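Long-range contacts in GTPase-activating protein skywalker (Drosophila melanogaster, PDB 6R82), which acts as a GTPase-activating protein for Rab35, regulating the recycling and turnover of synaptic vesicle proteins, and is represented here by its TLDc domain: residues 13-18 against 56-61; 33-38 against 177-182; 132-137 against 148-153. One frame throughout, in Å; residues are numbered along the deposited sequence.

Contact 1. Residues 13-18 against 56-61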
loop_
_atom_site.group_PDB
_atom_site.type_symbol
_atom_site.label_atom_id
_atom_site.label_comp_id
_atom_site.label_asym_id
_atom_site.label_seq_id
_atom_site.Cartn_x
_atom_site.Cartn_y
_atom_site.Cartn_z
ATOM N N GLN A 13 4.760 14.967 -7.432
ATOM C CA GLN A 13 5.706 15.329 -6.380
ATOM C C GLN A 13 5.862 14.227 -5.349
ATOM O O GLN A 13 6.960 14.008 -4.819
ATOM C CB GLN A 13 5.254 16.614 -5.686
ATOM C CG GLN A 13 5.292 17.822 -6.584
ATOM C CD GLN A 13 4.745 19.055 -5.910
ATOM O OE1 GLN A 13 5.106 19.366 -4.774
ATOM N NE2 GLN A 13 3.847 19.756 -6.602
ATOM N N PHE A 14 4.770 13.554 -5.005
ATOM C CA PHE A 14 4.859 12.561 -3.946
ATOM C C PHE A 14 5.739 11.380 -4.362
ATOM O O PHE A 14 6.476 10.835 -3.532
ATOM C CB PHE A 14 3.450 12.109 -3.549
ATOM C CG PHE A 14 2.579 13.230 -3.002
ATOM C CD1 PHE A 14 3.138 14.265 -2.255
ATOM C CD2 PHE A 14 1.206 13.249 -3.240
ATOM C CE1 PHE A 14 2.346 15.294 -1.749
ATOM C CE2 PHE A 14 0.410 14.278 -2.737
ATOM C CZ PHE A 14 0.984 15.301 -1.994
ATOM N N LEU A 15 5.694 10.993 -5.641
ATOM C CA LEU A 15 6.563 9.926 -6.130
ATOM C C LEU A 15 8.032 10.309 -6.010
ATOM O O LEU A 15 8.859 9.501 -5.566
ATOM C CB LEU A 15 6.237 9.602 -7.588
ATOM C CG LEU A 15 5.007 8.740 -7.878
ATOM C CD1 LEU A 15 4.930 8.460 -9.363
ATOM C CD2 LEU A 15 5.121 7.455 -7.115
ATOM N N PHE A 16 8.375 11.536 -6.420
ATOM C CA PHE A 16 9.769 11.969 -6.367
ATOM C C PHE A 16 10.263 12.064 -4.933
ATOM O O PHE A 16 11.437 11.772 -4.666
ATOM C CB PHE A 16 9.934 13.303 -7.105
ATOM C CG PHE A 16 9.902 13.164 -8.605
ATOM C CD1 PHE A 16 11.011 12.697 -9.293
ATOM C CD2 PHE A 16 8.757 13.481 -9.326
ATOM C CE1 PHE A 16 10.986 12.540 -10.675
ATOM C CE2 PHE A 16 8.722 13.342 -10.709
ATOM C CZ PHE A 16 9.848 12.873 -11.390
ATOM N N THR A 17 9.374 12.426 -3.995
ATOM C CA THR A 17 9.733 12.435 -2.575
ATOM C C THR A 17 10.007 11.030 -2.070
ATOM O O THR A 17 10.921 10.823 -1.266
ATOM C CB THR A 17 8.613 13.069 -1.744
ATOM O OG1 THR A 17 8.271 14.344 -2.298
ATOM C CG2 THR A 17 9.042 13.250 -0.301
ATOM N N LEU A 18 9.211 10.055 -2.521
ATOM C CA LEU A 18 9.346 8.668 -2.074
ATOM C C LEU A 18 10.473 7.909 -2.764
ATOM O O LEU A 18 10.848 6.832 -2.287
ATOM C CB LEU A 18 8.050 7.894 -2.348
ATOM C CG LEU A 18 6.827 8.262 -1.537
ATOM C CD1 LEU A 18 5.671 7.407 -1.994
ATOM C CD2 LEU A 18 7.117 8.044 -0.068
ATOM N N PRO A 56 6.104 -5.020 -8.259
ATOM C CA PRO A 56 5.513 -4.530 -7.002
ATOM C C PRO A 56 4.579 -3.361 -7.278
ATOM O O PRO A 56 4.461 -2.974 -8.442
ATOM C CB PRO A 56 6.728 -4.058 -6.212
ATOM C CG PRO A 56 7.666 -3.536 -7.323
ATOM C CD PRO A 56 7.455 -4.470 -8.495
ATOM N N THR A 57 3.911 -2.813 -6.260
ATOM C CA THR A 57 3.078 -1.635 -6.474
ATOM C C THR A 57 3.299 -0.645 -5.342
ATOM O O THR A 57 3.834 -0.977 -4.286
ATOM C CB THR A 57 1.570 -1.961 -6.576
ATOM O OG1 THR A 57 1.150 -2.666 -5.408
ATOM C CG2 THR A 57 1.269 -2.810 -7.808
ATOM N N LEU A 58 2.892 0.588 -5.590
ATOM C CA LEU A 58 3.002 1.670 -4.626
ATOM C C LEU A 58 1.605 2.237 -4.415
ATOM O O LEU A 58 0.972 2.713 -5.365
ATOM C CB LEU A 58 3.967 2.756 -5.119
ATOM C CG LEU A 58 4.362 3.845 -4.115
ATOM C CD1 LEU A 58 4.937 3.224 -2.851
ATOM C CD2 LEU A 58 5.384 4.776 -4.741
ATOM N N LEU A 59 1.126 2.167 -3.185
ATOM C CA LEU A 59 -0.222 2.598 -2.843
ATOM C C LEU A 59 -0.132 3.922 -2.096
ATOM O O LEU A 59 0.633 4.037 -1.134
ATOM C CB LEU A 59 -0.918 1.528 -1.995
ATOM C CG LEU A 59 -2.435 1.633 -1.876
ATOM C CD1 LEU A 59 -3.077 0.244 -1.875
ATOM C CD2 LEU A 59 -2.783 2.404 -0.616
ATOM N N MET A 60 -0.892 4.917 -2.545
ATOM C CA MET A 60 -0.868 6.249 -1.944
ATOM C C MET A 60 -2.283 6.694 -1.601
ATOM O O MET A 60 -3.141 6.767 -2.483
ATOM C CB MET A 60 -0.215 7.267 -2.876
ATOM C CG MET A 60 0.447 8.407 -2.107
ATOM S SD MET A 60 1.589 9.325 -3.139
ATOM C CE MET A 60 2.655 8.006 -3.752
ATOM N N ILE A 61 -2.508 7.030 -0.334
ATOM C CA ILE A 61 -3.813 7.459 0.161
ATOM C C ILE A 61 -3.735 8.930 0.539
ATOM O O ILE A 61 -2.834 9.343 1.282
ATOM C CB ILE A 61 -4.267 6.620 1.368
ATOM C CG1 ILE A 61 -4.446 5.159 0.957
ATOM C CG2 ILE A 61 -5.563 7.190 1.971
ATOM C CD1 ILE A 61 -4.392 4.186 2.103
#

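Contact 2. Residues 33-38 against 177-182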
loop_
_atom_site.group_PDB
_atom_site.type_symbol
_atom_site.label_atom_id
_atom_site.label_comp_id
_atom_site.label_asym_id
_atom_site.label_seq_id
_atom_site.Cartn_x
_atom_site.Cartn_y
_atom_site.Cartn_z
ATOM N N LEU A 33 0.743 4.911 -13.540
ATOM C CA LEU A 33 -0.481 4.951 -12.753
ATOM C C LEU A 33 -1.400 3.810 -13.176
ATOM O O LEU A 33 -1.855 3.776 -14.324
ATOM C CB LEU A 33 -1.176 6.298 -12.960
ATOM C CG LEU A 33 -2.534 6.401 -12.268
ATOM C CD1 LEU A 33 -2.285 6.522 -10.763
ATOM C CD2 LEU A 33 -3.367 7.566 -12.819
ATOM N N LEU A 34 -1.681 2.878 -12.254
ATOM C CA LEU A 34 -2.560 1.741 -12.558
ATOM C C LEU A 34 -4.027 2.012 -12.235
ATOM O O LEU A 34 -4.914 1.475 -12.912
ATOM C CB LEU A 34 -2.131 0.492 -11.772
ATOM C CG LEU A 34 -0.648 0.108 -11.856
ATOM C CD1 LEU A 34 -0.336 -1.054 -10.917
ATOM C CD2 LEU A 34 -0.280 -0.248 -13.310
ATOM N N TYR A 35 -4.296 2.809 -11.203
ATOM C CA TYR A 35 -5.644 2.944 -10.664
ATOM C C TYR A 35 -5.718 4.240 -9.889
ATOM O O TYR A 35 -4.828 4.523 -9.077
ATOM C CB TYR A 35 -6.008 1.773 -9.733
ATOM C CG TYR A 35 -7.430 1.870 -9.157
ATOM C CD1 TYR A 35 -8.531 1.450 -9.900
ATOM C CD2 TYR A 35 -7.660 2.397 -7.892
ATOM C CE1 TYR A 35 -9.818 1.542 -9.396
ATOM C CE2 TYR A 35 -8.948 2.491 -7.379
ATOM C CZ TYR A 35 -10.015 2.060 -8.138
ATOM O OH TYR A 35 -11.295 2.157 -7.646
ATOM N N THR A 36 -6.783 5.009 -10.119
ATOM C CA THR A 36 -7.071 6.168 -9.288
ATOM C C THR A 36 -8.573 6.293 -9.072
ATOM O O THR A 36 -9.364 6.153 -10.010
ATOM C CB THR A 36 -6.532 7.472 -9.894
ATOM O OG1 THR A 36 -6.986 8.578 -9.101
ATOM C CG2 THR A 36 -7.035 7.648 -11.307
ATOM N N THR A 37 -8.952 6.582 -7.830
ATOM C CA THR A 37 -10.358 6.769 -7.491
ATOM C C THR A 37 -10.948 8.004 -8.154
ATOM O O THR A 37 -12.174 8.124 -8.233
ATOM C CB THR A 37 -10.509 6.865 -5.982
ATOM O OG1 THR A 37 -9.598 7.853 -5.487
ATOM C CG2 THR A 37 -10.171 5.533 -5.338
ATOM N N GLU A 38 -10.104 8.911 -8.652
ATOM C CA GLU A 38 -10.590 10.075 -9.379
ATOM C C GLU A 38 -11.126 9.730 -10.765
ATOM O O GLU A 38 -11.890 10.526 -11.325
ATOM C CB GLU A 38 -9.475 11.119 -9.501
ATOM C CG GLU A 38 -9.257 11.976 -8.243
ATOM C CD GLU A 38 -8.472 13.259 -8.532
ATOM O OE1 GLU A 38 -9.100 14.340 -8.662
ATOM O OE2 GLU A 38 -7.226 13.183 -8.635
ATOM N N ARG A 177 -9.997 10.697 0.284
ATOM C CA ARG A 177 -10.293 11.671 -0.757
ATOM C C ARG A 177 -9.886 11.138 -2.123
ATOM O O ARG A 177 -10.659 11.210 -3.083
ATOM C CB ARG A 177 -9.589 12.995 -0.470
ATOM C CG ARG A 177 -10.141 14.143 -1.293
ATOM C CD ARG A 177 -9.162 15.301 -1.375
ATOM N NE ARG A 177 -8.696 15.726 -0.058
ATOM C CZ ARG A 177 -8.181 16.927 0.201
ATOM N NH1 ARG A 177 -8.072 17.830 -0.770
ATOM N NH2 ARG A 177 -7.777 17.228 1.430
ATOM N N VAL A 178 -8.676 10.597 -2.230
ATOM C CA VAL A 178 -8.248 9.927 -3.452
ATOM C C VAL A 178 -7.264 8.823 -3.084
ATOM O O VAL A 178 -6.451 8.958 -2.162
ATOM C CB VAL A 178 -7.666 10.930 -4.474
ATOM C CG1 VAL A 178 -6.600 11.781 -3.835
ATOM C CG2 VAL A 178 -7.118 10.200 -5.711
ATOM N N LEU A 179 -7.396 7.699 -3.774
ATOM C CA LEU A 179 -6.440 6.609 -3.685
ATOM C C LEU A 179 -5.796 6.414 -5.050
ATOM O O LEU A 179 -6.483 6.448 -6.075
ATOM C CB LEU A 179 -7.116 5.319 -3.220
ATOM C CG LEU A 179 -6.148 4.138 -3.195
ATOM C CD1 LEU A 179 -6.128 3.524 -1.827
ATOM C CD2 LEU A 179 -6.564 3.121 -4.230
ATOM N N GLU A 180 -4.474 6.225 -5.051
ATOM C CA GLU A 180 -3.701 5.997 -6.263
ATOM C C GLU A 180 -2.821 4.766 -6.092
ATOM O O GLU A 180 -2.256 4.546 -5.018
ATOM C CB GLU A 180 -2.822 7.215 -6.595
ATOM C CG GLU A 180 -3.584 8.348 -7.293
ATOM C CD GLU A 180 -2.762 9.635 -7.444
ATOM O OE1 GLU A 180 -1.616 9.696 -6.921
ATOM O OE2 GLU A 180 -3.278 10.587 -8.084
ATOM N N VAL A 181 -2.709 3.969 -7.158
ATOM C CA VAL A 181 -1.811 2.818 -7.197
ATOM C C VAL A 181 -0.914 2.940 -8.425
ATOM O O VAL A 181 -1.409 3.137 -9.538
ATOM C CB VAL A 181 -2.575 1.477 -7.230
ATOM C CG1 VAL A 181 -1.588 0.311 -7.047
ATOM C CG2 VAL A 181 -3.639 1.441 -6.146
ATOM N N TYR A 182 0.396 2.814 -8.219
ATOM C CA TYR A 182 1.391 2.848 -9.282
ATOM C C TYR A 182 2.014 1.472 -9.444
ATOM O O TYR A 182 2.218 0.762 -8.458
ATOM C CB TYR A 182 2.495 3.882 -8.977
ATOM C CG TYR A 182 1.980 5.305 -8.980
ATOM C CD1 TYR A 182 1.429 5.867 -7.829
ATOM C CD2 TYR A 182 2.021 6.076 -10.133
ATOM C CE1 TYR A 182 0.933 7.170 -7.830
ATOM C CE2 TYR A 182 1.519 7.374 -10.146
ATOM C CZ TYR A 182 0.981 7.914 -8.987
ATOM O OH TYR A 182 0.493 9.203 -8.995
HETATM O O HOH W 1 -5.423 10.649 -9.191
#

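Contact 3. Residues 132-137 against 148-153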
loop_
_atom_site.group_PDB
_atom_site.type_symbol
_atom_site.label_atom_id
_atom_site.label_comp_id
_atom_site.label_asym_id
_atom_site.label_seq_id
_atom_site.Cartn_x
_atom_site.Cartn_y
_atom_site.Cartn_z
ATOM N N ASP A 132 -9.772 -9.233 0.397
ATOM C CA ASP A 132 -10.896 -10.060 -0.041
ATOM C C ASP A 132 -11.967 -9.137 -0.610
ATOM O O ASP A 132 -11.677 -8.004 -1.004
ATOM C CB ASP A 132 -11.394 -10.959 1.109
ATOM C CG ASP A 132 -11.904 -10.174 2.322
ATOM O OD1 ASP A 132 -12.264 -8.978 2.199
ATOM O OD2 ASP A 132 -11.963 -10.785 3.417
ATOM N N SER A 133 -13.220 -9.607 -0.644
ATOM C CA SER A 133 -14.273 -8.795 -1.245
ATOM C C SER A 133 -14.774 -7.698 -0.316
ATOM O O SER A 133 -15.484 -6.792 -0.773
ATOM C CB SER A 133 -15.447 -9.678 -1.674
ATOM O OG SER A 133 -16.176 -10.134 -0.541
ATOM N N LYS A 134 -14.433 -7.757 0.967
ATOM C CA LYS A 134 -14.901 -6.767 1.929
ATOM C C LYS A 134 -13.841 -5.742 2.309
ATOM O O LYS A 134 -14.201 -4.641 2.747
ATOM C CB LYS A 134 -15.390 -7.456 3.215
ATOM C CG LYS A 134 -16.530 -8.477 3.020
ATOM C CD LYS A 134 -17.690 -7.889 2.260
ATOM C CE LYS A 134 -18.714 -7.279 3.216
ATOM N NZ LYS A 134 -19.729 -6.465 2.476
ATOM N N MET A 135 -12.558 -6.076 2.183
ATOM C CA MET A 135 -11.523 -5.181 2.686
ATOM C C MET A 135 -10.183 -5.469 2.026
ATOM O O MET A 135 -9.923 -6.564 1.517
ATOM C CB MET A 135 -11.365 -5.302 4.205
ATOM C CG MET A 135 -10.932 -6.680 4.654
ATOM S SD MET A 135 -9.138 -6.944 4.631
ATOM C CE MET A 135 -9.034 -8.684 4.178
ATOM N N ILE A 136 -9.319 -4.466 2.098
ATOM C CA ILE A 136 -7.913 -4.584 1.760
ATOM C C ILE A 136 -7.133 -4.053 2.954
ATOM O O ILE A 136 -7.508 -3.027 3.533
ATOM C CB ILE A 136 -7.595 -3.818 0.459
ATOM C CG1 ILE A 136 -6.284 -4.285 -0.144
ATOM C CG2 ILE A 136 -7.602 -2.303 0.658
ATOM C CD1 ILE A 136 -6.366 -4.424 -1.647
ATOM N N THR A 137 -6.094 -4.777 3.372
ATOM C CA THR A 137 -5.345 -4.375 4.554
ATOM C C THR A 137 -3.858 -4.619 4.332
ATOM O O THR A 137 -3.464 -5.493 3.554
ATOM C CB THR A 137 -5.835 -5.113 5.825
ATOM O OG1 THR A 137 -5.164 -4.608 6.989
ATOM C CG2 THR A 137 -5.573 -6.591 5.727
ATOM N N MET A 148 -8.997 -0.725 4.700
ATOM C CA MET A 148 -9.920 0.037 3.870
ATOM C C MET A 148 -11.086 -0.848 3.457
ATOM O O MET A 148 -10.930 -2.055 3.283
ATOM C CB MET A 148 -9.212 0.594 2.629
ATOM C CG MET A 148 -8.237 1.729 2.910
ATOM S SD MET A 148 -7.609 2.501 1.392
ATOM C CE MET A 148 -6.516 1.175 0.834
ATOM N N ASP A 149 -12.255 -0.239 3.293
ATOM C CA ASP A 149 -13.470 -1.004 3.046
ATOM C C ASP A 149 -13.698 -1.215 1.548
ATOM O O ASP A 149 -12.968 -0.701 0.694
ATOM C CB ASP A 149 -14.686 -0.335 3.720
ATOM C CG ASP A 149 -15.124 0.990 3.061
ATOM O OD1 ASP A 149 -14.854 1.252 1.867
ATOM O OD2 ASP A 149 -15.792 1.784 3.770
ATOM N N GLU A 150 -14.744 -1.982 1.236
ATOM C CA GLU A 150 -15.005 -2.430 -0.126
ATOM C C GLU A 150 -15.404 -1.298 -1.055
ATOM O O GLU A 150 -15.412 -1.498 -2.274
ATOM C CB GLU A 150 -16.105 -3.500 -0.133
ATOM C CG GLU A 150 -17.497 -2.951 0.180
ATOM C CD GLU A 150 -18.515 -4.046 0.486
ATOM O OE1 GLU A 150 -19.458 -4.220 -0.317
ATOM O OE2 GLU A 150 -18.373 -4.731 1.525
ATOM N N ASN A 151 -15.745 -0.128 -0.516
ATOM C CA ASN A 151 -16.105 1.021 -1.333
ATOM C C ASN A 151 -14.957 2.003 -1.492
ATOM O O ASN A 151 -15.116 3.003 -2.199
ATOM C CB ASN A 151 -17.321 1.741 -0.739
ATOM C CG ASN A 151 -18.519 0.829 -0.606
ATOM O OD1 ASN A 151 -19.001 0.574 0.500
ATOM N ND2 ASN A 151 -18.996 0.317 -1.732
ATOM N N ILE A 152 -13.809 1.724 -0.863
ATOM C CA ILE A 152 -12.640 2.603 -0.844
ATOM C C ILE A 152 -13.076 3.996 -0.408
ATOM O O ILE A 152 -12.609 5.011 -0.945
ATOM C CB ILE A 152 -11.913 2.621 -2.206
ATOM C CG1 ILE A 152 -11.885 1.216 -2.808
ATOM C CG2 ILE A 152 -10.474 3.120 -2.035
ATOM C CD1 ILE A 152 -10.871 1.042 -3.934
ATOM N N ARG A 153 -13.991 4.044 0.564
ATOM C CA ARG A 153 -14.480 5.300 1.103
ATOM C C ARG A 153 -13.981 5.546 2.523
ATOM O O ARG A 153 -13.451 6.626 2.804
ATOM C CB ARG A 153 -16.008 5.329 1.056
ATOM C CG ARG A 153 -16.622 6.329 2.020
ATOM C CD ARG A 153 -18.128 6.500 1.802
ATOM N NE ARG A 153 -18.464 7.219 0.569
ATOM C CZ ARG A 153 -18.019 8.432 0.224
ATOM N NH1 ARG A 153 -17.218 9.130 1.024
ATOM N NH2 ARG A 153 -18.400 8.965 -0.933
HETATM O O HOH W 2 -16.477 -3.588 3.281
#

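Contact 1. Residues 13-18 against 56-61
This is buried, wholly apolar packing of a short helix, 13-18, on one face of the antiparallel sheet, where strand 57-61 runs beneath it. The two axes come within 11.1 Å at an angle of 123°, so the helix lies obliquely over the strand, and side chains alone bridge the gap. Met60 does most of the work. Its CG stands anti to the backbone N, which sends the chain up toward the helix, and a bend at chi3 (-54°) turns CE toward the end of Leu18. There the two side chains meet tip to tip, Leu18 CD1 lying 3.5 Å from Met60 CE. The sulfur goes to Phe14 instead: Met60 SD sits 3.4 Å from Phe14 CB and 5.0 Å from the centroid of the Phe14 ring, an oblique Met-aromatic contact. In the TLDc fold this strand is an inner one, hydrogen-bonded through its backbone to strand 68-73 along one edge and to strand 173-185 along the other, and its alternating residues send Leu58 and Met60 to the helix while Leu59 and Ile61 face away from it. Leu58 CD2 is shared by two leucines: Leu15 CD2 slides past it at 3.6 Å, and Leu18 CD1 crosses it at 3.8 Å. Strand 99-104 widens the same apolar floor, with Leu103 touching both Phe14 and Leu18 and Phe101 touching Leu18.

Contact 2. Residues 33-38 against 177-182
Strands 33-36 and 178-182 pair antiparallel around a classic beta bulge, Leu34 and Tyr35 together facing Val181 in the sheet of the TLDc domain. Val181 O takes both amides of the bulge, Leu34 N at 2.7 Å and, weakly, Tyr35 N at 3.3 Å. Past the bulge the pairing is regular: Val181 N gives to Tyr35 O at 2.9 Å, and Thr37 N to Leu179 O at 3.0 Å. At Thr37 a side chain serves as the acceptor: Thr37 OG1 receives Leu179 N at 2.8 Å, nearly straight (166°). Thr36 OG1 is busy twice: it accepts Glu38 N in an ST turn and donates to a water, which in turn donates to Glu38 OE2 and Glu180 OE2 and so probably eases the repulsion between the two carboxylates. Tyr182 OH donates a hydrogen bond to Glu180 OE1 at 3.0 Å, arriving from above the carboxylate plane, 68° out of it. An alanine in place of Tyr182 would remove both ring and hydroxyl, and would probably loosen Leu33 and leave the Glu180 carboxylate less firmly oriented. On the same face as Thr36 and Glu180, Leu33 CD1 rests over one face of the Tyr182 ring, 4.2 Å from its centroid, a CH-pi contact.

Contact 3. Residues 132-137 against 148-153
Asp149 OD1 is gripped by two backbone amides, Asn151 N at 2.9 Å and Arg153 N at 3.2 Å, both coming from above the carboxylate plane. The first closes an Asx turn, and together they brace the type I turn from Asp149 to Ile152 that ends this side of a beta hairpin. Across the way Asp132 OD1 does a similar job, accepting Lys134 N and Met135 N, so an aspartate accepts backbone amides where the chain enters the hairpin and another where it leaves. Between the arms, the hydrogen-bonded pair Ile136 and Met148 is regular: Ile136 N reaches Met148 O at 3.1 Å, and Met148 N meets Ile136 O at 3.0 Å, nearly along the C=O axis. Nearer the open end a water takes over, donating to Lys134 O at 2.6 Å and to Glu150 OE2 at 2.8 Å while accepting Glu150 N. Glu150 OE2 also holds Lys134 NZ, through its syn lone pair, in a salt bridge modelled very short at 2.4 Å; Lys134 bends at chi2 and chi3 to lie alongside the glutamate. On their own face of the sheet, Ile136 CG2 touches Met148 CE at 3.6 Å, the two chains side by side. Strand 129-131 flanks the 135-138 arm and strand 154-156 the 146-149 arm, while Phe47 and Tyr48 of helix 44-51 pack on Ile136.

How the contacts relate
From the N terminus, these segments begin with helix 13-18, then 33-38 and, after helix 44-51, strand 57-63, which closes contact 1. Because 33-38 lies inside that loop but finds its partner only at 177-182, contacts 1 and 2 cross. Contact 3 opens after contact 1 has closed and is nested within the long loop of contact 2. Strands 57-63 and 173-185 are neighbours, and Met60 N, 2.8 Å from Glu180 O in a probable hydrogen bond, joins contact 1 to contact 2. Met148 of contact 3 packs against Ile61 and Leu179, so the hairpin meets strands 57-63 and 173-185. The centres of contacts 1 and 3 lie about 20 Å apart, on opposite sides of the chain's centre.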